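Local coordinates for leucine--tRNA ligase (Agrobacterium radiobacter, PDB 5AH5), which probably attaches leucine to its cognate tRNA using ATP, as a class I aminoacyl-tRNA synthetase that carries an editing domain, at residues B[189-194]-B[415-420]; B[136-141]-B[425-430]; B[250-255]-B[310-315]. All blocks are in the same frame, centred on the assembly; numbering follows the deposited sequence.

Contact 1 (B[189-194]-B[415-420]); sequences WFVDIR and WSISRQ
Val191 and Trp415 form a hydrogen-bonded antiparallel pair, followed by the non-hydrogen-bonded pair of Phe190 and Ser416. Strand 182-191 is thereby joined to strand 415-419 in the antiparallel sheet, and the chain between them includes the editing domain. Val191 N donates to Trp415 O at 2.9 Å, and Trp415 N returns a bond to Val191 O at 3.2 Å. Ile417 N reaches Trp189 O at 3.1 Å. At the break in strand 415-419 a side chain takes over. The N-H of Trp189 points almost straight at Ser418 OG, with N 2.7 Å from OG and an angle of 167° at the hydrogen. The Ser418 hydroxyl sits between its own N and carbonyl carbon (chi1 44°) and also bonds Gln188.

On one face of the sheet, Val191 and Trp415 lie side by side and point the same way, with Val191 CG2 3.6 Å from Trp415 CE3. Ile417 CG2 rests over one face of the Trp415 indole, toward its rim. Phe539 of helix 533-546 packs on both Val191 and Trp415. On the other face, Phe190 CE1 touches Ser416 OG at 3.5 Å. Beyond the paired residues, the Trp189 ring edge meets Ser418 CB, and its NE1 bonds Asp483. The Arg419 guanidinium, in a salt bridge with Asp488, folds back on its own strand: NH2 bonds Ser416 O at 2.7 Å, and NH1 bonds Ser418 O.

Contact 2 (B[136-141]-B[425-430]); sequences KLFLDL and CPIPII
Pro428, the centre of an inverse gamma turn, sets its CD over one face of the Phe138 ring in a CH-pi contact. The CD atom is 4.2 Å from the centroid of the Phe138 ring and 23° off the normal. This is helix-on-sheet packing: helix 128-143 lies against strand 425-432 where the strand is interrupted. The contact between these segments is apolar. Just before Lys136 on the helix, Gln135 NE2 gives a hydrogen bond to Pro426 O.

Phe138 carries most of the contact from the helix. Its CG is anti to the backbone N (chi1 178°), and the ring extends to the turn. Three neighbours then meet different ring atoms. Pro428 CD lies 3.8 Å from Phe138 CD1. Ile427 CG2 approaches Phe138 CZ at 3.8 Å. Ile429 CG1 approaches Phe138 CE1 at 4.0 Å, and the Phe138 and Ile429 side chains cross at about a right angle. Met487, on strand 486-487, packs on Phe138, Ile427 and Pro428.

Leu139 passes alongside the proline ring, the two pointing opposite ways, with Leu139 CG 3.8 Å from Pro428 CG. One branch goes further, bringing Leu139 CD2 to 3.4 Å from Pro428 O. The Ile429 side chain turns at its end (chi2 -78°), and its CD1 touches the same methyl, 4.0 Å from Leu139 CD2.

Contact 3 (B[250-255]-B[310-315]); sequences TLAGCT and NPLNQE
The carbonyl oxygen of Leu251 is gripped from across the contact by the Asn310 side chain, with ND2 of Asn310 2.8 Å from O of Leu251. The oxygen lies in the Asn310 amide plane. The nitrogen, however, sits above the Leu251 carbonyl plane, 45° out of it, and the angle at the hydrogen is 135°. Cys254 N adds a weak bond to the same oxygen, closing the type I beta turn from Leu251 to Cys254. Both segments belong to the editing domain. The turn lies between strands 243-245 and 257-259, and Asn310 begins the hairpin connection between strands 301-310 and 315-322.

Asn310 CG is anti to its backbone N (chi1 179°), which carries the amide toward the turn. The other end of that amide serves its own loop. Its OD1 accepts weak bonds from Leu312 N and Asn313 N. The hairpin is closed by Gln314 N, 2.6 Å from Asn310 O. Cys254 SG also lies close to the amide, 3.2 Å from Asn310 ND2.

Apolar contacts flank the polar bond. Leu251 and Leu312 run antiparallel to each other, with Leu251 CD2 4.0 Å from Leu312 CB. Ala252 CB touches Leu312 CD2 at 3.8 Å. Leu251 also packs on Val230 and Ile335, and Asn310 on Phe232. One amide thus ties two loops together: its nitrogen holds the turn while its oxygen weakly supports the hairpin. With ND2 donating to Leu251 O and OD1 accepting weak bonds, the pattern is consistent with the modelled turn of the amide.

Contacts 1 and 2 form one continuous packed region, with centres 12 Å apart. Strands 415-419 and 425-432 follow each other in the chain and belong to the same sheet. Trp189 CD1 meets Ile427 CD1 at 3.6 Å, and Ile417 CD1 meets Phe138 CE2 at 3.8 Å. Trp189 and Phe138 also stack edge-to-face. Contact 1 lies near the ligand pocket: the Trp415 side chain is about 10 Å from the bound 5'-O-(L-leucylsulfamoyl)adenosine. In contact 2 the Ile429 side chain is about 11 Å from the zinc ion. Contact 3 is remote, its centre 39 Å from that of contact 1, and its nearest atom is about 7 Å from the bound tRNA.

Contact 1 (B[189-194]-B[415-420])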
loop_
_atom_site.group_PDB
_atom_site.type_symbol
_atom_site.label_atom_id
_atom_site.label_comp_id
_atom_site.label_asym_id
_atom_site.label_seq_id
_atom_site.Cartn_x
_atom_site.Cartn_y
_atom_site.Cartn_z
ATOM N N TRP B 189 3.175 13.799 22.353
ATOM C CA TRP B 189 3.903 12.561 22.166
ATOM C C TRP B 189 4.334 12.427 20.705
ATOM O O TRP B 189 3.585 12.823 19.770
ATOM C CB TRP B 189 3.087 11.339 22.612
ATOM C CG TRP B 189 2.868 11.339 24.096
ATOM C CD1 TRP B 189 1.794 11.829 24.744
ATOM C CD2 TRP B 189 3.741 10.812 25.100
ATOM N NE1 TRP B 189 1.932 11.652 26.082
ATOM C CE2 TRP B 189 3.122 11.035 26.336
ATOM C CE3 TRP B 189 4.996 10.188 25.072
ATOM C CZ2 TRP B 189 3.705 10.640 27.551
ATOM C CZ3 TRP B 189 5.576 9.795 26.214
ATOM C CH2 TRP B 189 4.934 10.035 27.488
ATOM N N PHE B 190 5.527 11.848 20.544
ATOM C CA PHE B 190 6.214 11.689 19.275
ATOM C C PHE B 190 6.881 10.322 19.208
ATOM O O PHE B 190 7.196 9.714 20.264
ATOM C CB PHE B 190 7.346 12.703 19.179
ATOM C CG PHE B 190 6.884 14.099 19.137
ATOM C CD1 PHE B 190 6.553 14.696 17.944
ATOM C CD2 PHE B 190 6.773 14.840 20.316
ATOM C CE1 PHE B 190 6.120 16.024 17.917
ATOM C CE2 PHE B 190 6.354 16.130 20.292
ATOM C CZ PHE B 190 6.024 16.734 19.090
ATOM N N VAL B 191 7.121 9.852 17.981
ATOM C CA VAL B 191 8.046 8.743 17.745
ATOM C C VAL B 191 9.223 9.240 16.915
ATOM O O VAL B 191 9.049 9.985 15.943
ATOM C CB VAL B 191 7.426 7.553 17.027
ATOM C CG1 VAL B 191 8.186 6.290 17.409
ATOM C CG2 VAL B 191 5.948 7.414 17.326
ATOM N N ASP B 192 10.428 8.826 17.309
ATOM C CA ASP B 192 11.655 9.287 16.667
ATOM C C ASP B 192 11.916 8.560 15.331
ATOM O O ASP B 192 12.807 7.762 15.217
ATOM C CB ASP B 192 12.826 9.071 17.623
ATOM C CG ASP B 192 14.108 9.744 17.160
ATOM O OD1 ASP B 192 14.124 10.452 16.125
ATOM O OD2 ASP B 192 15.112 9.551 17.842
ATOM N N ILE B 193 11.092 8.832 14.345
ATOM C CA ILE B 193 11.285 8.321 12.979
ATOM C C ILE B 193 12.534 8.905 12.261
ATOM O O ILE B 193 13.158 8.232 11.412
ATOM C CB ILE B 193 9.996 8.530 12.178
ATOM C CG1 ILE B 193 9.954 7.673 10.894
ATOM C CG2 ILE B 193 9.762 10.005 11.884
ATOM C CD1 ILE B 193 8.602 7.767 10.209
ATOM N N ARG B 194 12.916 10.130 12.614
ATOM C CA ARG B 194 14.137 10.747 12.068
ATOM C C ARG B 194 15.369 9.884 12.259
ATOM O O ARG B 194 16.191 9.806 11.360
ATOM C CB ARG B 194 14.367 12.180 12.570
ATOM C CG ARG B 194 13.464 13.199 11.898
ATOM C CD ARG B 194 13.517 14.591 12.537
ATOM N NE ARG B 194 14.813 15.199 12.320
ATOM C CZ ARG B 194 15.198 15.883 11.241
ATOM N NH1 ARG B 194 14.393 16.123 10.212
ATOM N NH2 ARG B 194 16.427 16.364 11.200
ATOM N N TRP B 415 7.259 12.086 14.293
ATOM C CA TRP B 415 5.859 11.725 14.139
ATOM C C TRP B 415 5.045 12.024 15.427
ATOM O O TRP B 415 5.179 11.278 16.407
ATOM C CB TRP B 415 5.876 10.234 13.890
ATOM C CG TRP B 415 4.559 9.570 13.646
ATOM C CD1 TRP B 415 3.391 10.156 13.362
ATOM C CD2 TRP B 415 4.334 8.175 13.645
ATOM N NE1 TRP B 415 2.409 9.196 13.209
ATOM C CE2 TRP B 415 2.982 7.970 13.376
ATOM C CE3 TRP B 415 5.157 7.070 13.848
ATOM C CZ2 TRP B 415 2.428 6.717 13.276
ATOM C CZ3 TRP B 415 4.603 5.804 13.768
ATOM C CH2 TRP B 415 3.235 5.646 13.477
ATOM N N SER B 416 4.201 13.062 15.395
ATOM C CA SER B 416 3.162 13.323 16.413
ATOM C C SER B 416 2.089 12.277 16.377
ATOM O O SER B 416 1.375 12.181 15.368
ATOM C CB SER B 416 2.349 14.598 16.145
ATOM O OG SER B 416 3.170 15.689 16.074
ATOM N N ILE B 417 1.897 11.607 17.501
ATOM C CA ILE B 417 0.894 10.560 17.676
ATOM C C ILE B 417 -0.214 10.862 18.661
ATOM O O ILE B 417 -1.250 10.196 18.633
ATOM C CB ILE B 417 1.523 9.181 17.984
ATOM C CG1 ILE B 417 2.445 9.216 19.213
ATOM C CG2 ILE B 417 2.306 8.740 16.757
ATOM C CD1 ILE B 417 2.783 7.848 19.787
ATOM N N SER B 418 -0.036 11.874 19.488
ATOM C CA SER B 418 -1.058 12.249 20.444
ATOM C C SER B 418 -2.140 13.131 19.826
ATOM O O SER B 418 -1.862 14.094 19.120
ATOM C CB SER B 418 -0.457 12.844 21.722
ATOM O OG SER B 418 0.583 13.777 21.497
ATOM N N ARG B 419 -3.377 12.743 20.086
ATOM C CA ARG B 419 -4.539 13.371 19.515
ATOM C C ARG B 419 -5.478 13.792 20.650
ATOM O O ARG B 419 -5.717 13.008 21.556
ATOM C CB ARG B 419 -5.228 12.376 18.564
ATOM C CG ARG B 419 -4.273 11.918 17.462
ATOM C CD ARG B 419 -4.007 13.052 16.491
ATOM N NE ARG B 419 -3.118 12.592 15.426
ATOM C CZ ARG B 419 -1.820 12.749 15.422
ATOM N NH1 ARG B 419 -1.203 13.414 16.405
ATOM N NH2 ARG B 419 -1.114 12.249 14.409
ATOM N N GLN B 420 -6.062 14.982 20.557
ATOM C CA GLN B 420 -6.997 15.494 21.611
ATOM C C GLN B 420 -8.358 15.052 21.230
ATOM O O GLN B 420 -9.288 15.834 20.994
ATOM C CB GLN B 420 -6.914 17.021 21.821
ATOM C CG GLN B 420 -5.498 17.524 22.246
ATOM C CD GLN B 420 -4.406 17.269 21.155
ATOM O OE1 GLN B 420 -4.632 17.620 20.026
ATOM N NE2 GLN B 420 -3.273 16.645 21.494
#

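Contact 2 (B[136-141]-B[425-430])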
loop_
_atom_site.group_PDB
_atom_site.type_symbol
_atom_site.label_atom_id
_atom_site.label_comp_id
_atom_site.label_asym_id
_atom_site.label_seq_id
_atom_site.Cartn_x
_atom_site.Cartn_y
_atom_site.Cartn_z
ATOM N N LYS B 136 1.091 -2.051 25.444
ATOM C CA LYS B 136 2.390 -2.691 25.754
ATOM C C LYS B 136 3.451 -2.290 24.834
ATOM O O LYS B 136 4.576 -1.951 25.273
ATOM C CB LYS B 136 2.322 -4.199 25.755
ATOM C CG LYS B 136 1.452 -4.761 26.836
ATOM C CD LYS B 136 1.522 -6.277 26.767
ATOM C CE LYS B 136 0.609 -6.914 27.762
ATOM N NZ LYS B 136 1.067 -8.295 28.058
ATOM N N LEU B 137 3.126 -2.283 23.535
ATOM C CA LEU B 137 4.115 -1.827 22.558
ATOM C C LEU B 137 4.492 -0.370 22.805
ATOM O O LEU B 137 5.652 -0.008 22.739
ATOM C CB LEU B 137 3.596 -1.984 21.126
ATOM C CG LEU B 137 3.548 -3.378 20.498
ATOM C CD1 LEU B 137 3.234 -3.154 19.023
ATOM C CD2 LEU B 137 4.857 -4.111 20.660
ATOM N N PHE B 138 3.501 0.480 23.113
ATOM C CA PHE B 138 3.813 1.908 23.361
ATOM C C PHE B 138 4.795 2.019 24.516
ATOM O O PHE B 138 5.781 2.772 24.427
ATOM C CB PHE B 138 2.549 2.665 23.642
ATOM C CG PHE B 138 2.756 4.115 23.961
ATOM C CD1 PHE B 138 3.222 4.526 25.224
ATOM C CD2 PHE B 138 2.392 5.100 23.044
ATOM C CE1 PHE B 138 3.401 5.882 25.502
ATOM C CE2 PHE B 138 2.524 6.444 23.352
ATOM C CZ PHE B 138 3.044 6.828 24.569
ATOM N N LEU B 139 4.542 1.267 25.591
ATOM C CA LEU B 139 5.413 1.362 26.798
ATOM C C LEU B 139 6.799 0.816 26.561
ATOM O O LEU B 139 7.800 1.376 27.067
ATOM C CB LEU B 139 4.753 0.708 28.017
ATOM C CG LEU B 139 3.545 1.517 28.486
ATOM C CD1 LEU B 139 2.818 0.795 29.601
ATOM C CD2 LEU B 139 3.949 2.918 28.946
ATOM N N ASP B 140 6.892 -0.233 25.746
ATOM C CA ASP B 140 8.245 -0.710 25.299
ATOM C C ASP B 140 9.006 0.352 24.514
ATOM O O ASP B 140 10.160 0.716 24.855
ATOM C CB ASP B 140 8.137 -2.056 24.606
ATOM C CG ASP B 140 9.471 -2.785 24.497
ATOM O OD1 ASP B 140 10.394 -2.540 25.299
ATOM O OD2 ASP B 140 9.601 -3.598 23.552
ATOM N N LEU B 141 8.352 0.972 23.541
ATOM C CA LEU B 141 9.018 2.027 22.770
ATOM C C LEU B 141 9.351 3.242 23.629
ATOM O O LEU B 141 10.387 3.905 23.409
ATOM C CB LEU B 141 8.175 2.440 21.558
ATOM C CG LEU B 141 8.373 1.563 20.286
ATOM C CD1 LEU B 141 7.929 0.107 20.410
ATOM C CD2 LEU B 141 7.617 2.243 19.154
ATOM N N CYS B 425 -6.890 4.970 20.912
ATOM C CA CYS B 425 -6.277 4.141 21.965
ATOM C C CYS B 425 -5.725 5.026 23.079
ATOM O O CYS B 425 -4.865 5.858 22.794
ATOM C CB CYS B 425 -5.140 3.339 21.359
ATOM S SG CYS B 425 -4.417 2.173 22.508
ATOM N N PRO B 426 -6.163 4.832 24.368
ATOM C CA PRO B 426 -5.558 5.658 25.383
ATOM C C PRO B 426 -4.072 5.504 25.508
ATOM O O PRO B 426 -3.549 4.422 25.264
ATOM C CB PRO B 426 -6.316 5.266 26.689
ATOM C CG PRO B 426 -7.608 4.715 26.209
ATOM C CD PRO B 426 -7.266 4.027 24.912
ATOM N N ILE B 427 -3.390 6.609 25.798
ATOM C CA ILE B 427 -1.962 6.648 26.049
ATOM C C ILE B 427 -1.740 6.182 27.513
ATOM O O ILE B 427 -2.262 6.812 28.410
ATOM C CB ILE B 427 -1.451 8.047 25.807
ATOM C CG1 ILE B 427 -1.574 8.326 24.292
ATOM C CG2 ILE B 427 -0.006 8.228 26.330
ATOM C CD1 ILE B 427 -0.827 9.562 23.804
ATOM N N PRO B 428 -1.014 5.050 27.729
ATOM C CA PRO B 428 -0.951 4.332 29.016
ATOM C C PRO B 428 0.128 4.937 29.932
ATOM O O PRO B 428 1.128 4.298 30.321
ATOM C CB PRO B 428 -0.650 2.897 28.577
ATOM C CG PRO B 428 0.306 3.126 27.441
ATOM C CD PRO B 428 -0.324 4.276 26.665
ATOM N N ILE B 429 -0.074 6.220 30.207
ATOM C CA ILE B 429 0.849 7.064 30.963
ATOM C C ILE B 429 0.047 7.772 32.070
ATOM O O ILE B 429 -1.162 8.085 31.908
ATOM C CB ILE B 429 1.495 8.081 30.054
ATOM C CG1 ILE B 429 2.380 7.367 29.024
ATOM C CG2 ILE B 429 2.332 9.105 30.846
ATOM C CD1 ILE B 429 3.721 6.901 29.548
ATOM N N ILE B 430 0.673 7.871 33.237
ATOM C CA ILE B 430 0.144 8.640 34.330
ATOM C C ILE B 430 1.052 9.822 34.577
ATOM O O ILE B 430 2.222 9.672 34.631
ATOM C CB ILE B 430 -0.013 7.773 35.577
ATOM C CG1 ILE B 430 -1.179 6.777 35.318
ATOM C CG2 ILE B 430 -0.352 8.660 36.799
ATOM C CD1 ILE B 430 -1.358 5.651 36.328
#

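Contact 3 (B[250-255]-B[310-315])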
loop_
_atom_site.group_PDB
_atom_site.type_symbol
_atom_site.label_atom_id
_atom_site.label_comp_id
_atom_site.label_asym_id
_atom_site.label_seq_id
_atom_site.Cartn_x
_atom_site.Cartn_y
_atom_site.Cartn_z
ATOM N N THR B 250 30.105 30.793 -1.130
ATOM C CA THR B 250 29.846 32.232 -0.965
ATOM C C THR B 250 29.877 32.746 0.502
ATOM O O THR B 250 29.232 33.752 0.804
ATOM C CB THR B 250 28.493 32.610 -1.615
ATOM O OG1 THR B 250 27.450 31.851 -1.002
ATOM C CG2 THR B 250 28.494 32.331 -3.121
ATOM N N LEU B 251 30.653 32.107 1.386
ATOM C CA LEU B 251 30.659 32.425 2.839
ATOM C C LEU B 251 31.137 33.841 3.212
ATOM O O LEU B 251 30.534 34.518 4.061
ATOM C CB LEU B 251 31.508 31.394 3.606
ATOM C CG LEU B 251 31.719 31.558 5.119
ATOM C CD1 LEU B 251 30.404 31.768 5.860
ATOM C CD2 LEU B 251 32.454 30.342 5.676
ATOM N N ALA B 252 32.243 34.261 2.603
ATOM C CA ALA B 252 32.756 35.621 2.778
ATOM C C ALA B 252 31.851 36.660 2.086
ATOM O O ALA B 252 31.851 37.836 2.456
ATOM C CB ALA B 252 34.187 35.718 2.262
ATOM N N GLY B 253 31.075 36.222 1.095
ATOM C CA GLY B 253 30.095 37.074 0.444
ATOM C C GLY B 253 28.855 37.423 1.250
ATOM O O GLY B 253 28.001 38.140 0.732
ATOM N N CYS B 254 28.723 36.946 2.494
ATOM C CA CYS B 254 27.484 37.167 3.258
ATOM C C CYS B 254 27.389 38.584 3.821
ATOM O O CYS B 254 28.204 38.990 4.648
ATOM C CB CYS B 254 27.265 36.095 4.352
ATOM S SG CYS B 254 28.253 36.157 5.873
ATOM N N THR B 255 26.407 39.341 3.331
ATOM C CA THR B 255 26.071 40.658 3.890
ATOM C C THR B 255 25.314 40.543 5.235
ATOM O O THR B 255 25.353 41.481 6.036
ATOM C CB THR B 255 25.251 41.535 2.889
ATOM O OG1 THR B 255 24.541 40.692 1.970
ATOM C CG2 THR B 255 26.159 42.503 2.092
ATOM N N ASN B 310 31.265 36.045 11.383
ATOM C CA ASN B 310 31.614 35.068 10.333
ATOM C C ASN B 310 33.047 34.533 10.583
ATOM O O ASN B 310 34.003 35.229 10.258
ATOM C CB ASN B 310 31.519 35.828 8.982
ATOM C CG ASN B 310 31.882 34.990 7.768
ATOM O OD1 ASN B 310 32.696 34.067 7.831
ATOM N ND2 ASN B 310 31.291 35.345 6.629
ATOM N N PRO B 311 33.214 33.300 11.139
ATOM C CA PRO B 311 34.542 32.870 11.649
ATOM C C PRO B 311 35.630 32.502 10.610
ATOM O O PRO B 311 36.756 32.190 11.005
ATOM C CB PRO B 311 34.198 31.654 12.510
ATOM C CG PRO B 311 33.058 31.047 11.789
ATOM C CD PRO B 311 32.227 32.213 11.287
ATOM N N LEU B 312 35.305 32.518 9.316
ATOM C CA LEU B 312 36.336 32.605 8.267
ATOM C C LEU B 312 36.904 34.030 8.291
ATOM O O LEU B 312 38.035 34.258 8.740
ATOM C CB LEU B 312 35.766 32.280 6.868
ATOM C CG LEU B 312 36.533 32.737 5.603
ATOM C CD1 LEU B 312 37.664 31.770 5.275
ATOM C CD2 LEU B 312 35.593 32.899 4.414
ATOM N N ASN B 313 36.072 34.975 7.845
ATOM C CA ASN B 313 36.432 36.390 7.715
ATOM C C ASN B 313 36.843 37.042 9.061
ATOM O O ASN B 313 37.636 37.983 9.071
ATOM C CB ASN B 313 35.252 37.146 7.073
ATOM C CG ASN B 313 35.697 38.298 6.202
ATOM O OD1 ASN B 313 36.136 39.335 6.699
ATOM N ND2 ASN B 313 35.567 38.131 4.892
ATOM N N GLN B 314 36.306 36.512 10.171
ATOM C CA GLN B 314 36.526 36.984 11.558
ATOM C C GLN B 314 36.183 38.462 11.677
ATOM O O GLN B 314 37.029 39.303 11.978
ATOM C CB GLN B 314 37.937 36.638 12.054
ATOM C CG GLN B 314 38.140 35.138 12.262
ATOM C CD GLN B 314 39.442 34.789 12.975
ATOM O OE1 GLN B 314 40.534 35.141 12.517
ATOM N NE2 GLN B 314 39.334 34.079 14.095
ATOM N N GLU B 315 34.903 38.741 11.441
ATOM C CA GLU B 315 34.432 40.060 11.016
ATOM C C GLU B 315 32.891 40.126 11.144
ATOM O O GLU B 315 32.195 39.160 10.820
ATOM C CB GLU B 315 34.941 40.312 9.581
ATOM C CG GLU B 315 34.278 41.433 8.787
ATOM C CD GLU B 315 33.080 40.973 7.970
ATOM O OE1 GLU B 315 33.145 39.886 7.352
ATOM O OE2 GLU B 315 32.070 41.710 7.944
#